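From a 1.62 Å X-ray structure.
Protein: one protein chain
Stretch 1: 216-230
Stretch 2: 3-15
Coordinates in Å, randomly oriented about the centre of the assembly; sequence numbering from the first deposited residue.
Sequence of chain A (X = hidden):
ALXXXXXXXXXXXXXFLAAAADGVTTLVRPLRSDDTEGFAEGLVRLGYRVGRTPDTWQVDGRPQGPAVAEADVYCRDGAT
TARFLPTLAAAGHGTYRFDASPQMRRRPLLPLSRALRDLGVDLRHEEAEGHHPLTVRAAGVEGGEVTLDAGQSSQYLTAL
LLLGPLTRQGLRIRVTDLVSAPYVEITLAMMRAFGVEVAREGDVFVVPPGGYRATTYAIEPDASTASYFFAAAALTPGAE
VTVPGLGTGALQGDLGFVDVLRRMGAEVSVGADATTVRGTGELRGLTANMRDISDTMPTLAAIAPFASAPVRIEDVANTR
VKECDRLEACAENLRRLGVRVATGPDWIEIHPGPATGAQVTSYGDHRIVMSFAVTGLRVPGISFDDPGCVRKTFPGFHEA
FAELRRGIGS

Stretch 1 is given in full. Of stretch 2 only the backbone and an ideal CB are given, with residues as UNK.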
# COMPACT_ATOMS: atom_id res chain seq x y z
N THR A 216 4.76 -6.90 18.79
CA THR A 216 5.69 -7.09 17.69
C THR A 216 4.85 -7.23 16.43
O THR A 216 3.99 -8.11 16.37
CB THR A 216 6.58 -8.31 17.91
OG1 THR A 216 7.55 -8.05 18.93
CG2 THR A 216 7.34 -8.67 16.63
N TYR A 217 5.06 -6.34 15.45
CA TYR A 217 4.22 -6.30 14.26
C TYR A 217 5.10 -6.38 13.03
O TYR A 217 5.93 -5.48 12.80
CB TYR A 217 3.33 -5.05 14.21
CG TYR A 217 2.33 -5.16 13.08
CD1 TYR A 217 1.15 -5.89 13.24
CD2 TYR A 217 2.59 -4.58 11.85
CE1 TYR A 217 0.26 -6.02 12.18
CE2 TYR A 217 1.71 -4.70 10.79
CZ TYR A 217 0.55 -5.42 10.97
OH TYR A 217 -0.32 -5.54 9.90
N ALA A 218 4.94 -7.44 12.25
CA ALA A 218 5.68 -7.64 11.01
C ALA A 218 4.94 -6.97 9.85
O ALA A 218 3.74 -7.21 9.65
CB ALA A 218 5.86 -9.13 10.73
N ILE A 219 5.68 -6.16 9.09
CA ILE A 219 5.14 -5.48 7.91
C ILE A 219 5.19 -6.43 6.72
O ILE A 219 6.26 -6.98 6.40
CB ILE A 219 5.92 -4.19 7.61
CG1 ILE A 219 5.85 -3.22 8.80
CG2 ILE A 219 5.42 -3.54 6.30
CD1 ILE A 219 4.47 -2.90 9.18
N GLU A 220 4.05 -6.61 6.06
CA GLU A 220 4.00 -7.46 4.87
C GLU A 220 4.77 -6.82 3.71
O GLU A 220 4.68 -5.61 3.49
CB GLU A 220 2.56 -7.71 4.42
CG GLU A 220 1.76 -8.63 5.29
CD GLU A 220 0.28 -8.67 4.93
OE1 GLU A 220 -0.11 -8.31 3.79
OE2 GLU A 220 -0.51 -9.07 5.81
N PRO A 221 5.51 -7.61 2.94
CA PRO A 221 6.00 -7.12 1.65
C PRO A 221 4.83 -6.74 0.76
O PRO A 221 3.74 -7.31 0.86
CB PRO A 221 6.78 -8.31 1.07
CG PRO A 221 7.07 -9.18 2.26
CD PRO A 221 5.95 -8.99 3.22
N ASP A 222 5.04 -5.76 -0.11
CA ASP A 222 3.99 -5.37 -1.03
C ASP A 222 3.59 -6.56 -1.90
O ASP A 222 4.40 -7.12 -2.64
CB ASP A 222 4.46 -4.20 -1.90
CG ASP A 222 3.33 -3.56 -2.68
OD1 ASP A 222 2.78 -4.22 -3.59
OD2 ASP A 222 2.99 -2.39 -2.40
N ALA A 223 2.32 -6.94 -1.79
CA ALA A 223 1.84 -8.13 -2.49
C ALA A 223 1.61 -7.88 -3.97
O ALA A 223 1.68 -8.83 -4.77
CB ALA A 223 0.54 -8.63 -1.84
N SER A 224 1.32 -6.64 -4.36
CA SER A 224 1.21 -6.32 -5.78
C SER A 224 2.56 -6.42 -6.46
O SER A 224 2.68 -6.98 -7.55
CB SER A 224 0.63 -4.91 -5.93
OG SER A 224 -0.55 -4.75 -5.17
N THR A 225 3.60 -5.90 -5.81
CA THR A 225 4.97 -6.07 -6.28
C THR A 225 5.34 -7.55 -6.34
O THR A 225 6.02 -7.99 -7.27
CB THR A 225 5.91 -5.31 -5.36
OG1 THR A 225 5.67 -3.91 -5.51
CG2 THR A 225 7.38 -5.62 -5.67
N ALA A 226 4.87 -8.34 -5.36
CA ALA A 226 5.21 -9.76 -5.33
C ALA A 226 4.61 -10.52 -6.51
O ALA A 226 5.16 -11.56 -6.88
CB ALA A 226 4.75 -10.40 -4.02
N SER A 227 3.53 -10.01 -7.10
CA SER A 227 2.84 -10.78 -8.14
C SER A 227 3.74 -11.04 -9.32
O SER A 227 3.66 -12.12 -9.93
CB SER A 227 1.55 -10.06 -8.60
OG SER A 227 1.79 -8.94 -9.44
N TYR A 228 4.64 -10.10 -9.65
CA TYR A 228 5.51 -10.28 -10.80
C TYR A 228 6.53 -11.38 -10.55
O TYR A 228 6.87 -12.12 -11.48
CB TYR A 228 6.22 -8.96 -11.16
CG TYR A 228 5.24 -7.83 -11.21
CD1 TYR A 228 4.34 -7.74 -12.26
CD2 TYR A 228 5.16 -6.90 -10.18
CE1 TYR A 228 3.40 -6.73 -12.30
CE2 TYR A 228 4.22 -5.89 -10.21
CZ TYR A 228 3.34 -5.82 -11.26
OH TYR A 228 2.40 -4.82 -11.28
N PHE A 229 6.98 -11.52 -9.31
CA PHE A 229 7.99 -12.53 -9.01
C PHE A 229 7.33 -13.91 -8.89
O PHE A 229 7.87 -14.89 -9.41
CB PHE A 229 8.77 -12.11 -7.75
CG PHE A 229 9.56 -10.82 -7.94
CD1 PHE A 229 10.92 -10.86 -8.21
CD2 PHE A 229 8.92 -9.59 -7.93
CE1 PHE A 229 11.63 -9.68 -8.44
CE2 PHE A 229 9.62 -8.42 -8.18
CZ PHE A 229 10.99 -8.47 -8.43
N PHE A 230 6.13 -13.96 -8.32
CA PHE A 230 5.34 -15.19 -8.32
C PHE A 230 5.03 -15.65 -9.75
O PHE A 230 5.11 -16.85 -10.05
CB PHE A 230 4.03 -14.98 -7.54
CG PHE A 230 4.18 -14.90 -6.03
CD1 PHE A 230 5.07 -15.68 -5.33
CD2 PHE A 230 3.35 -14.05 -5.32
CE1 PHE A 230 5.15 -15.59 -3.92
CE2 PHE A 230 3.41 -13.96 -3.93
CZ PHE A 230 4.31 -14.74 -3.24
N UNK A 3 14.82 -9.93 -1.56
CA UNK A 3 13.98 -9.47 -0.46
C UNK A 3 13.14 -8.26 -0.87
O UNK A 3 13.66 -7.14 -1.04
CB UNK A 3 14.84 -9.12 0.75
N UNK A 4 11.86 -8.50 -1.05
CA UNK A 4 10.97 -7.50 -1.61
C UNK A 4 10.59 -6.47 -0.55
O UNK A 4 10.49 -6.79 0.64
CB UNK A 4 9.72 -8.16 -2.19
N UNK A 5 10.39 -5.22 -0.96
CA UNK A 5 10.18 -4.15 0.03
C UNK A 5 8.82 -4.24 0.71
O UNK A 5 7.83 -4.69 0.13
CB UNK A 5 10.32 -2.78 -0.64
N UNK A 6 8.80 -3.77 1.96
CA UNK A 6 7.56 -3.72 2.70
C UNK A 6 6.54 -2.79 2.06
O UNK A 6 6.89 -1.87 1.31
CB UNK A 6 7.83 -3.28 4.14
N UNK A 7 5.27 -3.04 2.37
CA UNK A 7 4.18 -2.21 1.91
C UNK A 7 4.32 -0.80 2.49
O UNK A 7 4.52 -0.63 3.69
CB UNK A 7 2.83 -2.83 2.30
N UNK A 8 4.23 0.21 1.61
CA UNK A 8 4.33 1.59 2.07
C UNK A 8 3.16 1.96 2.97
O UNK A 8 3.35 2.55 4.04
CB UNK A 8 4.40 2.54 0.88
N UNK A 9 1.93 1.66 2.54
CA UNK A 9 0.78 2.08 3.33
C UNK A 9 0.68 1.31 4.63
O UNK A 9 0.21 1.85 5.64
CB UNK A 9 -0.51 1.91 2.52
N UNK A 10 1.10 0.05 4.66
CA UNK A 10 1.10 -0.68 5.92
C UNK A 10 2.19 -0.14 6.85
O UNK A 10 1.97 0.02 8.06
CB UNK A 10 1.30 -2.18 5.67
N UNK A 11 3.36 0.21 6.30
CA UNK A 11 4.42 0.77 7.14
C UNK A 11 3.95 2.06 7.79
O UNK A 11 4.20 2.30 8.98
CB UNK A 11 5.69 1.02 6.32
N UNK A 12 3.20 2.87 7.05
CA UNK A 12 2.73 4.17 7.55
C UNK A 12 1.79 4.00 8.73
O UNK A 12 1.97 4.64 9.78
CB UNK A 12 2.03 4.95 6.44
N UNK A 13 0.75 3.18 8.56
CA UNK A 13 -0.16 2.88 9.67
C UNK A 13 0.60 2.31 10.87
O UNK A 13 0.33 2.67 12.02
CB UNK A 13 -1.24 1.90 9.22
N UNK A 14 1.54 1.39 10.62
CA UNK A 14 2.25 0.73 11.72
C UNK A 14 3.09 1.71 12.53
O UNK A 14 3.25 1.53 13.74
CB UNK A 14 3.14 -0.39 11.17
N UNK A 15 3.67 2.72 11.86
CA UNK A 15 4.46 3.73 12.57
C UNK A 15 3.59 4.55 13.51
O UNK A 15 4.00 4.86 14.64
CB UNK A 15 5.17 4.65 11.57

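At position 3 the CA-to-CB bond points away from stretch 1 and nothing of that stretch lies near, so almost any residue would serve; it is Ser-3, which makes no contact.

At position 4 the CA-to-CB bond points toward stretch 1, with the ideal CB 4.4 Å from Pro-221 CB and 4.9 Å from Thr-225 CG2, and beyond lie Ala-226 and the ring of Phe-229. Such apolar surroundings favour a branched or flexible aliphatic chain, leucine, isoleucine or methionine, long enough to reach the ring. The residue is Leu-4, in the m, t rotamer. Its CD2 lies over one face of the Phe-229 ring, 3.9 Å from the centroid, a CH-pi contact, while its CD1 comes within 3.9 Å of Ala-226 CB.

At position 5 CB points away, and the demand falls on the backbone: its O accepts a hydrogen bond from Asp-222 N (3.0 Å between O and N). Phi of -72° is compatible with proline, though many residues would do. The residue is Pro-5. Water 1 donates to both Pro-5 O and Asp-222 O, adding a second link.

Position 6 is nearly dictated. Its CA is 3.9 Å from Pro-221 CA, where the two backbones form a single beta bridge, and an ideal CB would sit 3.2 Å from Ile-219 CG2, which is tight. The angles (-63°/157°) are open to any residue, so space rather than conformation argues for glycine. Gly-6 also makes a CA-H...O contact, from its CA to Glu-220 O at 3.5 Å.

Position 7 donates its backbone N to Glu-220 O (2.9 Å from N to O), completing the pair of backbone bonds around the bridge. Its CB points sideways, and it immediately precedes a helix whose first amides lack partners within the helix; serine, threonine, aspartate or asparagine could cap it. Ser-7 does so, its OG accepting from the N of position 10 at 3.0 Å.

Positions 8 and 9 have no CB near stretch 1 and could be varied: they are Lys-8, whose N donates to water 2, which in turn donates to Asp-222 OD2, and Ser-9.

Position 10 points toward stretch 1, its ideal CB 4.4 Å from Ile-219 CG2 with the Tyr-217 ring farther along; an aliphatic side chain suits. Ile-10 places CG2 3.6 Å from Ile-219 CD1 and at the edge of the Tyr-217 ring.

At 11, CB points sideways, 4.6 Å from Ile-219 CG2, so a small or medium residue fits. Thr-11 brings OG1 3.4 Å from Ile-219 CG2 and donates from OG1 to Ser-7 O at 2.8 Å.

At 12 CB points away and at 13 sideways, neither within 5.5 Å of stretch 1, so small, aliphatic or long polar chains would all do; they are Ala-12 and Arg-13.

Position 14 points toward stretch 1, but its ideal CB already lies 3.5 Å from Ile-219 CD1, so a small residue is favoured. Ala-14 packs there and against Tyr-217.

Position 15 points away, so many residues would do; it is Leu-15.

Stretch 2 (3-15) SLPGSKSITARAL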
# COMPACT_ATOMS: atom_id res chain seq x y z
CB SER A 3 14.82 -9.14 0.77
OG SER A 3 14.09 -9.37 1.96
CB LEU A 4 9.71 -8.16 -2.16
CG LEU A 4 9.93 -9.09 -3.36
CD1 LEU A 4 8.60 -9.70 -3.80
CD2 LEU A 4 10.60 -8.34 -4.52
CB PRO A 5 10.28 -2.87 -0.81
CG PRO A 5 9.96 -3.30 -2.20
CD PRO A 5 10.50 -4.70 -2.33
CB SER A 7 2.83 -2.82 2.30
OG SER A 7 1.83 -1.80 2.43
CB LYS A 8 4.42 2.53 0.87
CG LYS A 8 4.14 4.00 1.21
CD LYS A 8 5.17 4.56 2.18
CE LYS A 8 4.92 6.05 2.46
NZ LYS A 8 3.61 6.29 3.14
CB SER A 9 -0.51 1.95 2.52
OG SER A 9 -0.78 0.60 2.19
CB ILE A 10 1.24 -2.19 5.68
CG1 ILE A 10 -0.06 -2.72 5.05
CG2 ILE A 10 1.55 -2.92 7.00
CD1 ILE A 10 -0.01 -4.18 4.59
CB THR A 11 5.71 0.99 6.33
OG1 THR A 11 6.21 -0.27 5.83
CG2 THR A 11 6.79 1.63 7.20
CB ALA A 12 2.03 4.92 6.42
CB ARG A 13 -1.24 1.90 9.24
CG ARG A 13 -2.18 2.34 8.10
CD ARG A 13 -3.06 1.13 7.80
NE ARG A 13 -4.03 1.27 6.71
CZ ARG A 13 -3.78 0.97 5.43
NH1 ARG A 13 -2.58 0.55 5.04
NH2 ARG A 13 -4.75 1.10 4.54
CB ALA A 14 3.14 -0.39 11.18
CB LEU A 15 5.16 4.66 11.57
CG LEU A 15 6.38 4.10 10.87
CD1 LEU A 15 6.83 5.02 9.75
CD2 LEU A 15 7.48 3.91 11.86
O HOH W 1 7.26 -6.06 -2.52
O HOH W 2 4.12 -0.37 -1.30
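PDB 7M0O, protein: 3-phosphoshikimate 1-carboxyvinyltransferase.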